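Side-chain contacts in glutaredoxin-glutathione complex (Polygonaceae, PDB 5KQA), which binds glutathione and, as a glutaredoxin of the thioredoxin clan, probably catalyses thiol-disulfide exchange that reduces disulfides and glutathione-protein mixed disulfides: residues L27-Q32 against D76-A81; K55-L60 against P118-C123; V94-K99 against G114-M119. All coordinates share one frame; numbering follows the deposited sequence.

Overall arrangement
From the N terminus, helix 20-35 meets helix 75-86 in interaction 1, closing a loop that contains strand 39-43, helix 48-60 and strand 65-68. Helix 48-60 in turn meets helix 116-122 near the C terminus, so interaction 2 crosses interaction 1 along the chain. Interaction 3 opens after interaction 1 has closed, running from strand 93-96 to helix 116-122, where it shares P118 and M119 with interaction 2. The centres of interactions 2 and 3 lie about 7 Å apart, whereas that of interaction 1 lies 20 Å or more away, across the chain's centre. Interactions 1 and 2 tie helix to helix, and interaction 3 ties the C-terminal helix to the sheet.

Interaction 1. Residues L27-Q32 against D76-A81; sequences LQKAQQ and DAIQAA. With GSH (glutathione), chain B.
A81 and L27 make the closest approach between segments 27-32 and 76-81. The methyl CB of A81 rests against the backbone of L27, 3.7 Å from L27 N, and lies 3.9 Å from CB of the same leucine. With CG anti to the backbone N (chi1 -180°), the L27 side chain runs past the alanine, and its CD1 comes to 4.1 Å from A81 O. The small A81 side chain lets the helices come close here, the CA atoms of L27 and A81 being 5.1 Å apart.

Further along, K29 and I78 cross obliquely. The extended lysine chain lays its methylenes against the end of the isoleucine, K29 CD lying 4.0 Å from I78 CD1, while the ammonium group continues to a salt bridge with E72. W85, on the same helix as A81, packs on L27 and A30, and A26 packs on I78.

Q79 takes no part in this apolar seam; its extended chain reaches glutathione. Its NE2 donates to O31, a carboxylate oxygen of the glycine end of the ligand, at 2.8 Å with an N-H...O angle of 162°. The same NE2 also bonds R89 O, while OE1 accepts from K44 NZ, itself bonded to glutathione; three partners thus fix the rotation of the amide. A leucine in its place would probably leave that carboxylate oxygen without its amide donor and K44 without the acceptor that helps to position it.

The chemistry is thus divided by face. Apolar contacts, with no hydrogen bond between the two segments, join the helices, while the neutral amide of Q79 meets the ligand's carboxylate and K44 also bonds glutathione, an arrangement likely to help stabilise the ligand's negative charge.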
loop_
_atom_site.group_PDB
_atom_site.type_symbol
_atom_site.label_atom_id
_atom_site.label_comp_id
_atom_site.label_asym_id
_atom_site.label_seq_id
_atom_site.Cartn_x
_atom_site.Cartn_y
_atom_site.Cartn_z
ATOM N N LEU A 27 7.558 1.897 11.476
ATOM C CA LEU A 27 7.835 2.743 10.323
ATOM C C LEU A 27 8.986 2.172 9.500
ATOM O O LEU A 27 8.890 2.074 8.281
ATOM C CB LEU A 27 8.160 4.173 10.759
ATOM C CG LEU A 27 8.464 5.154 9.615
ATOM C CD1 LEU A 27 7.224 5.412 8.763
ATOM C CD2 LEU A 27 9.025 6.462 10.158
ATOM N N GLN A 28 10.076 1.797 10.167
ATOM C CA GLN A 28 11.194 1.162 9.469
ATOM C C GLN A 28 10.730 -0.071 8.695
ATOM O O GLN A 28 11.093 -0.250 7.532
ATOM C CB GLN A 28 12.312 0.788 10.456
ATOM C CG GLN A 28 13.118 2.011 10.915
ATOM C CD GLN A 28 14.233 1.684 11.904
ATOM O OE1 GLN A 28 14.676 0.537 12.016
ATOM N NE2 GLN A 28 14.691 2.704 12.627
ATOM N N LYS A 29 9.912 -0.906 9.333
ATOM C CA LYS A 29 9.371 -2.086 8.670
ATOM C C LYS A 29 8.573 -1.715 7.420
ATOM O O LYS A 29 8.729 -2.344 6.378
ATOM C CB LYS A 29 8.483 -2.887 9.629
ATOM C CG LYS A 29 7.720 -4.009 8.940
ATOM C CD LYS A 29 7.015 -4.952 9.920
ATOM C CE LYS A 29 6.381 -6.149 9.175
ATOM N NZ LYS A 29 5.962 -7.253 10.085
ATOM N N ALA A 30 7.701 -0.713 7.536
ATOM C CA ALA A 30 6.851 -0.289 6.417
ATOM C C ALA A 30 7.688 0.294 5.284
ATOM O O ALA A 30 7.439 0.018 4.111
ATOM C CB ALA A 30 5.822 0.725 6.882
ATOM N N GLN A 31 8.695 1.086 5.642
ATOM C CA GLN A 31 9.569 1.700 4.641
ATOM C C GLN A 31 10.369 0.645 3.877
ATOM O O GLN A 31 10.523 0.739 2.658
ATOM C CB GLN A 31 10.509 2.719 5.300
ATOM C CG GLN A 31 9.781 3.964 5.829
ATOM C CD GLN A 31 10.678 4.890 6.666
ATOM O OE1 GLN A 31 11.571 4.436 7.387
ATOM N NE2 GLN A 31 10.434 6.190 6.569
ATOM N N GLN A 32 10.869 -0.368 4.586
ATOM C CA GLN A 32 11.628 -1.441 3.944
ATOM C C GLN A 32 10.749 -2.212 2.960
ATOM O O GLN A 32 11.213 -2.662 1.916
ATOM C CB GLN A 32 12.203 -2.400 4.994
ATOM C CG GLN A 32 13.291 -3.365 4.485
ATOM C CD GLN A 32 12.749 -4.652 3.855
ATOM O OE1 GLN A 32 11.674 -5.144 4.220
ATOM N NE2 GLN A 32 13.507 -5.208 2.906
ATOM N N ASP A 76 -1.196 -2.595 14.552
ATOM C CA ASP A 76 -1.584 -1.284 15.087
ATOM C C ASP A 76 -0.443 -0.262 14.980
ATOM O O ASP A 76 -0.665 0.895 14.609
ATOM C CB ASP A 76 -2.034 -1.403 16.544
ATOM C CG ASP A 76 -3.245 -2.319 16.712
ATOM O OD1 ASP A 76 -3.957 -2.564 15.713
ATOM O OD2 ASP A 76 -3.478 -2.799 17.844
ATOM N N ALA A 77 0.774 -0.683 15.320
ATOM C CA ALA A 77 1.926 0.206 15.210
ATOM C C ALA A 77 2.175 0.563 13.751
ATOM O O ALA A 77 2.486 1.713 13.427
ATOM C CB ALA A 77 3.164 -0.430 15.821
ATOM N N ILE A 78 2.023 -0.407 12.856
ATOM C CA ILE A 78 2.205 -0.108 11.438
ATOM C C ILE A 78 1.139 0.887 10.950
ATOM O O ILE A 78 1.442 1.816 10.203
ATOM C CB ILE A 78 2.174 -1.375 10.582
ATOM C CG1 ILE A 78 3.319 -2.308 10.998
ATOM C CG2 ILE A 78 2.269 -1.012 9.086
ATOM C CD1 ILE A 78 3.214 -3.721 10.437
ATOM N N GLN A 79 -0.104 0.715 11.386
ATOM C CA GLN A 79 -1.151 1.626 10.942
ATOM C C GLN A 79 -0.882 3.037 11.486
ATOM O O GLN A 79 -1.117 4.031 10.803
ATOM C CB GLN A 79 -2.536 1.125 11.370
ATOM C CG GLN A 79 -3.678 1.807 10.609
ATOM C CD GLN A 79 -4.983 1.021 10.650
ATOM O OE1 GLN A 79 -5.097 0.014 11.353
ATOM N NE2 GLN A 79 -5.979 1.483 9.892
ATOM N N ALA A 80 -0.365 3.116 12.709
ATOM C CA ALA A 80 0.004 4.397 13.297
ATOM C C ALA A 80 1.155 5.055 12.536
ATOM O O ALA A 80 1.163 6.272 12.334
ATOM C CB ALA A 80 0.378 4.223 14.774
ATOM N N ALA A 81 2.136 4.258 12.136
ATOM C CA ALA A 81 3.265 4.775 11.369
ATOM C C ALA A 81 2.816 5.281 9.992
ATOM O O ALA A 81 3.326 6.287 9.487
ATOM C CB ALA A 81 4.335 3.707 11.225
HETATM N N1 GSH B . -12.142 5.997 0.520
HETATM C CA1 GSH B . -11.364 4.938 1.077
HETATM C C1 GSH B . -10.790 4.147 -0.076
HETATM O O11 GSH B . -9.770 3.426 0.095
HETATM O O12 GSH B . -11.328 4.225 -1.216
HETATM C CB1 GSH B . -12.215 4.068 1.993
HETATM C CG1 GSH B . -11.406 2.896 2.539
HETATM C CD1 GSH B . -11.978 2.370 3.853
HETATM O OE1 GSH B . -12.995 2.848 4.322
HETATM N N2 GSH B . -11.320 1.308 4.545
HETATM C CA2 GSH B . -11.823 0.799 5.782
HETATM C C2 GSH B . -10.938 1.159 6.949
HETATM O O2 GSH B . -9.722 1.209 6.834
HETATM C CB2 GSH B . -11.805 -0.712 5.800
HETATM S SG2 GSH B . -13.177 -1.399 4.916
HETATM N N3 GSH B . -11.538 1.389 8.214
HETATM C CA3 GSH B . -10.713 1.686 9.334
HETATM C C3 GSH B . -9.828 0.474 9.623
HETATM O O31 GSH B . -8.678 0.628 10.112
HETATM O O32 GSH B . -10.224 -0.703 9.375
#

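Interaction 2. Residues K55-L60 against P118-C123; sequences KLFDQL and PMLTEC
L60 and L120 both place CG anti to the carbonyl carbon (chi1 -67° and -74°), and in each CD1 then continues in an extended line from CA. Two outstretched branches are thereby brought together from separate helices, CD1 of L60 meeting CD1 of L120 at 3.9 Å. The two side chains cross at about a right angle, so they touch through these methyls and do not lie alongside each other.

F57, one helical turn before L60, reaches the same methyl group. Its ring comes to L120 obliquely, with CE1 of F57 4.2 Å from CD1 of L120, and the F57 side chain is buried. One leucine branch is thus shared by an aromatic ring and an aliphatic chain. The other branch of L120, CD2, turns to I96 of strand 93-96.

The backbones stay well apart: the nearest CA atoms, of L60 and L120, are 9.5 Å from each other. Only 94 Å² is buried between the two segments, and no hydrogen bond crosses from one to the other. What joins them is van der Waals contact of hydrocarbon groups, with no polar group at the point of meeting.

Other parts of the fold complete the surroundings. F57 also touches V107 of helix 104-112, together with V94, L39 and V41 of the central strands; L120 packs on L39, A62 and I126.

The arrangement is that of a hydrophobic core on one side of a thioredoxin-type sheet. Helix 48-60, which follows C47 of the glutathione pocket, lies against the sheet through F57, and the C-terminal helix 116-122 closes beside it through L120.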
loop_
_atom_site.group_PDB
_atom_site.type_symbol
_atom_site.label_atom_id
_atom_site.label_comp_id
_atom_site.label_asym_id
_atom_site.label_seq_id
_atom_site.Cartn_x
_atom_site.Cartn_y
_atom_site.Cartn_z
ATOM N N LYS A 55 -8.125 -6.705 -6.893
ATOM C CA LYS A 55 -8.757 -7.211 -8.108
ATOM C C LYS A 55 -8.351 -6.382 -9.339
ATOM O O LYS A 55 -8.059 -6.934 -10.401
ATOM C CB LYS A 55 -10.278 -7.214 -7.936
ATOM C CG LYS A 55 -11.045 -7.976 -8.998
ATOM C CD LYS A 55 -12.499 -8.151 -8.566
ATOM C CE LYS A 55 -13.293 -9.018 -9.536
ATOM N NZ LYS A 55 -13.475 -8.368 -10.868
ATOM N N LEU A 56 -8.334 -5.059 -9.192
ATOM C CA LEU A 56 -7.872 -4.173 -10.266
ATOM C C LEU A 56 -6.439 -4.495 -10.677
ATOM O O LEU A 56 -6.147 -4.658 -11.859
ATOM C CB LEU A 56 -7.960 -2.702 -9.843
ATOM C CG LEU A 56 -7.404 -1.703 -10.874
ATOM C CD1 LEU A 56 -8.370 -1.510 -12.022
ATOM C CD2 LEU A 56 -7.047 -0.377 -10.255
ATOM N N PHE A 57 -5.540 -4.567 -9.700
ATOM C CA PHE A 57 -4.143 -4.881 -9.983
ATOM C C PHE A 57 -3.996 -6.263 -10.613
ATOM O O PHE A 57 -3.164 -6.446 -11.498
ATOM C CB PHE A 57 -3.295 -4.793 -8.708
ATOM C CG PHE A 57 -3.118 -3.403 -8.207
ATOM C CD1 PHE A 57 -2.888 -2.361 -9.095
ATOM C CD2 PHE A 57 -3.194 -3.125 -6.855
ATOM C CE1 PHE A 57 -2.728 -1.068 -8.645
ATOM C CE2 PHE A 57 -3.039 -1.829 -6.398
ATOM C CZ PHE A 57 -2.803 -0.802 -7.293
ATOM N N ASP A 58 -4.793 -7.231 -10.162
ATOM C CA ASP A 58 -4.788 -8.564 -10.773
ATOM C C ASP A 58 -5.071 -8.466 -12.273
ATOM O O ASP A 58 -4.331 -9.006 -13.104
ATOM C CB ASP A 58 -5.828 -9.489 -10.118
ATOM C CG ASP A 58 -5.465 -9.879 -8.684
ATOM O OD1 ASP A 58 -4.267 -9.882 -8.331
ATOM O OD2 ASP A 58 -6.393 -10.193 -7.905
ATOM N N GLN A 59 -6.148 -7.760 -12.606
ATOM C CA GLN A 59 -6.616 -7.645 -13.984
ATOM C C GLN A 59 -5.647 -6.834 -14.860
ATOM O O GLN A 59 -5.543 -7.062 -16.070
ATOM C CB GLN A 59 -8.021 -7.034 -13.993
ATOM C CG GLN A 59 -9.053 -7.930 -13.298
ATOM C CD GLN A 59 -10.439 -7.316 -13.226
ATOM O OE1 GLN A 59 -10.588 -6.098 -13.139
ATOM N NE2 GLN A 59 -11.462 -8.162 -13.260
ATOM N N LEU A 60 -4.921 -5.907 -14.243
ATOM C CA LEU A 60 -3.926 -5.114 -14.963
ATOM C C LEU A 60 -2.631 -5.876 -15.195
ATOM O O LEU A 60 -1.749 -5.398 -15.908
ATOM C CB LEU A 60 -3.597 -3.828 -14.209
ATOM C CG LEU A 60 -4.665 -2.753 -14.059
ATOM C CD1 LEU A 60 -4.064 -1.591 -13.280
ATOM C CD2 LEU A 60 -5.189 -2.297 -15.415
ATOM N N PRO A 118 1.283 3.384 -16.721
ATOM C CA PRO A 118 2.642 3.907 -16.914
ATOM C C PRO A 118 3.432 3.987 -15.604
ATOM O O PRO A 118 4.634 3.728 -15.620
ATOM C CB PRO A 118 2.408 5.312 -17.495
ATOM C CG PRO A 118 1.053 5.225 -18.144
ATOM C CD PRO A 118 0.257 4.305 -17.251
ATOM N N MET A 119 2.777 4.359 -14.504
ATOM C CA MET A 119 3.436 4.397 -13.193
ATOM C C MET A 119 3.877 3.004 -12.779
ATOM O O MET A 119 4.981 2.821 -12.256
ATOM C CB MET A 119 2.508 4.961 -12.112
ATOM C CG MET A 119 2.168 6.433 -12.226
ATOM S SD MET A 119 0.865 6.858 -11.041
ATOM C CE MET A 119 1.481 6.026 -9.591
ATOM N N LEU A 120 2.993 2.032 -13.008
ATOM C CA LEU A 120 3.251 0.640 -12.662
ATOM C C LEU A 120 4.383 0.070 -13.512
ATOM O O LEU A 120 5.186 -0.729 -13.047
ATOM C CB LEU A 120 1.978 -0.198 -12.836
ATOM C CG LEU A 120 0.894 0.002 -11.771
ATOM C CD1 LEU A 120 -0.408 -0.675 -12.184
ATOM C CD2 LEU A 120 1.348 -0.540 -10.423
ATOM N N THR A 121 4.447 0.506 -14.761
ATOM C CA THR A 121 5.484 0.053 -15.670
ATOM C C THR A 121 6.822 0.704 -15.337
ATOM O O THR A 121 7.863 0.053 -15.381
ATOM C CB THR A 121 5.106 0.365 -17.133
ATOM O OG1 THR A 121 3.878 -0.301 -17.457
ATOM C CG2 THR A 121 6.202 -0.096 -18.082
ATOM N N GLU A 122 6.780 1.988 -14.996
ATOM C CA GLU A 122 7.985 2.779 -14.755
ATOM C C GLU A 122 8.813 2.196 -13.611
ATOM O O GLU A 122 10.043 2.304 -13.599
ATOM C CB GLU A 122 7.604 4.244 -14.458
ATOM C CG GLU A 122 8.761 5.253 -14.451
ATOM C CD GLU A 122 9.181 5.699 -13.046
ATOM O OE1 GLU A 122 8.757 5.069 -12.054
ATOM O OE2 GLU A 122 9.941 6.688 -12.929
ATOM N N CYS A 123 8.141 1.553 -12.661
ATOM C CA CYS A 123 8.821 1.052 -11.466
ATOM C C CYS A 123 8.971 -0.462 -11.444
ATOM O O CYS A 123 9.470 -1.024 -10.458
ATOM C CB CYS A 123 8.069 1.485 -10.215
ATOM S SG CYS A 123 6.519 0.634 -10.012
#

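Interaction 3. Residues V94-K99 against G114-M119; sequences VFIGGK and GKLVPM
The beta hairpin of strands 93-96 and 99-102 presents I96, the last residue of its first strand, to L116 and M119 of the C-terminal helix. A type I' turn links the strands, with G97 and G98 at positive phi (58° and 88°). I96 and K99 pair on both sides of it, I96 N bonding K99 O at 2.8 Å and K99 N bonding I96 O at 3.0 Å.

The isoleucine does most of the touching with its extended branch. CD1 of I96 meets CD1 of L116 at 3.7 Å, the side chains crossing at about a right angle. M119, three residues further on and so on the same helical face, reaches the same methyl: its chain bends at the sulfur (chi3 45°) and sets CE 4.0 Å from I96 CD1. The second branch packs against the helix backbone, CG2 of I96 lying 3.8 Å from M119 O.

Just ahead, a Schellman motif with G114 as its C' residue ends helix 104-112 and lets the chain turn into helix 116-122. L116 lies against V107 and H111 of the preceding helix and against L56 and L60 of helix 48-60. I96 rests on L39 and I101 of the flanking strands, and M119 also touches I101, which places the C-terminal helix over the hairpin end of the sheet.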
loop_
_atom_site.group_PDB
_atom_site.type_symbol
_atom_site.label_atom_id
_atom_site.label_comp_id
_atom_site.label_asym_id
_atom_site.label_seq_id
_atom_site.Cartn_x
_atom_site.Cartn_y
_atom_site.Cartn_z
ATOM N N VAL A 94 -1.776 2.274 -0.531
ATOM C CA VAL A 94 -0.978 1.806 -1.663
ATOM C C VAL A 94 0.273 2.657 -1.937
ATOM O O VAL A 94 0.220 3.888 -1.939
ATOM C CB VAL A 94 -1.854 1.773 -2.952
ATOM C CG1 VAL A 94 -1.067 1.236 -4.156
ATOM C CG2 VAL A 94 -3.111 0.947 -2.717
ATOM N N PHE A 95 1.398 1.984 -2.169
ATOM C CA PHE A 95 2.623 2.643 -2.617
ATOM C C PHE A 95 3.047 2.066 -3.956
ATOM O O PHE A 95 2.943 0.861 -4.176
ATOM C CB PHE A 95 3.757 2.466 -1.607
ATOM C CG PHE A 95 3.561 3.225 -0.327
ATOM C CD1 PHE A 95 2.621 2.808 0.602
ATOM C CD2 PHE A 95 4.334 4.335 -0.045
ATOM C CE1 PHE A 95 2.452 3.485 1.788
ATOM C CE2 PHE A 95 4.172 5.022 1.138
ATOM C CZ PHE A 95 3.221 4.599 2.056
ATOM N N ILE A 96 3.522 2.933 -4.843
ATOM C CA ILE A 96 4.044 2.517 -6.145
ATOM C C ILE A 96 5.387 3.200 -6.397
ATOM O O ILE A 96 5.480 4.424 -6.340
ATOM C CB ILE A 96 3.061 2.860 -7.295
ATOM C CG1 ILE A 96 1.766 2.061 -7.128
ATOM C CG2 ILE A 96 3.691 2.566 -8.667
ATOM C CD1 ILE A 96 0.729 2.325 -8.198
ATOM N N GLY A 97 6.423 2.407 -6.648
ATOM C CA GLY A 97 7.750 2.943 -6.905
ATOM C C GLY A 97 8.287 3.795 -5.765
ATOM O O GLY A 97 9.040 4.734 -5.987
ATOM N N GLY A 98 7.912 3.455 -4.539
ATOM C CA GLY A 98 8.391 4.179 -3.379
ATOM C C GLY A 98 7.521 5.367 -3.019
ATOM O O GLY A 98 7.749 6.037 -2.016
ATOM N N LYS A 99 6.502 5.627 -3.827
ATOM C CA LYS A 99 5.691 6.815 -3.614
ATOM C C LYS A 99 4.284 6.459 -3.154
ATOM O O LYS A 99 3.705 5.462 -3.595
ATOM C CB LYS A 99 5.645 7.651 -4.891
ATOM C CG LYS A 99 7.017 8.144 -5.331
ATOM C CD LYS A 99 6.999 9.619 -5.642
ATOM C CE LYS A 99 8.319 10.072 -6.235
ATOM N NZ LYS A 99 9.409 10.038 -5.237
ATOM N N GLY A 114 -5.552 7.565 -16.806
ATOM C CA GLY A 114 -4.569 6.926 -17.664
ATOM C C GLY A 114 -3.145 6.915 -17.142
ATOM O O GLY A 114 -2.214 6.592 -17.876
ATOM N N LYS A 115 -2.967 7.258 -15.870
ATOM C CA LYS A 115 -1.625 7.385 -15.298
ATOM C C LYS A 115 -1.112 6.116 -14.613
ATOM O O LYS A 115 0.093 5.944 -14.450
ATOM C CB LYS A 115 -1.597 8.542 -14.296
ATOM C CG LYS A 115 -1.917 9.901 -14.919
ATOM C CD LYS A 115 -0.877 10.302 -15.951
ATOM C CE LYS A 115 -1.327 11.526 -16.735
ATOM N NZ LYS A 115 -2.562 11.226 -17.509
ATOM N N LEU A 116 -2.025 5.240 -14.208
ATOM C CA LEU A 116 -1.674 4.092 -13.365
ATOM C C LEU A 116 -0.754 3.077 -14.051
ATOM O O LEU A 116 0.256 2.668 -13.479
ATOM C CB LEU A 116 -2.948 3.382 -12.888
ATOM C CG LEU A 116 -2.786 2.269 -11.855
ATOM C CD1 LEU A 116 -2.049 2.796 -10.647
ATOM C CD2 LEU A 116 -4.147 1.694 -11.443
ATOM N N VAL A 117 -1.109 2.659 -15.260
ATOM C CA VAL A 117 -0.303 1.651 -15.959
ATOM C C VAL A 117 1.125 2.137 -16.242
ATOM O O VAL A 117 2.079 1.388 -16.029
ATOM C CB VAL A 117 -0.978 1.206 -17.276
ATOM C CG1 VAL A 117 -0.031 0.353 -18.121
ATOM C CG2 VAL A 117 -2.243 0.424 -16.953
ATOM N N PRO A 118 1.283 3.384 -16.721
ATOM C CA PRO A 118 2.642 3.907 -16.914
ATOM C C PRO A 118 3.432 3.987 -15.604
ATOM O O PRO A 118 4.634 3.728 -15.620
ATOM C CB PRO A 118 2.408 5.312 -17.495
ATOM C CG PRO A 118 1.053 5.225 -18.144
ATOM C CD PRO A 118 0.257 4.305 -17.251
ATOM N N MET A 119 2.777 4.359 -14.504
ATOM C CA MET A 119 3.436 4.397 -13.193
ATOM C C MET A 119 3.877 3.004 -12.779
ATOM O O MET A 119 4.981 2.821 -12.256
ATOM C CB MET A 119 2.508 4.961 -12.112
ATOM C CG MET A 119 2.168 6.433 -12.226
ATOM S SD MET A 119 0.865 6.858 -11.041
ATOM C CE MET A 119 1.481 6.026 -9.591
#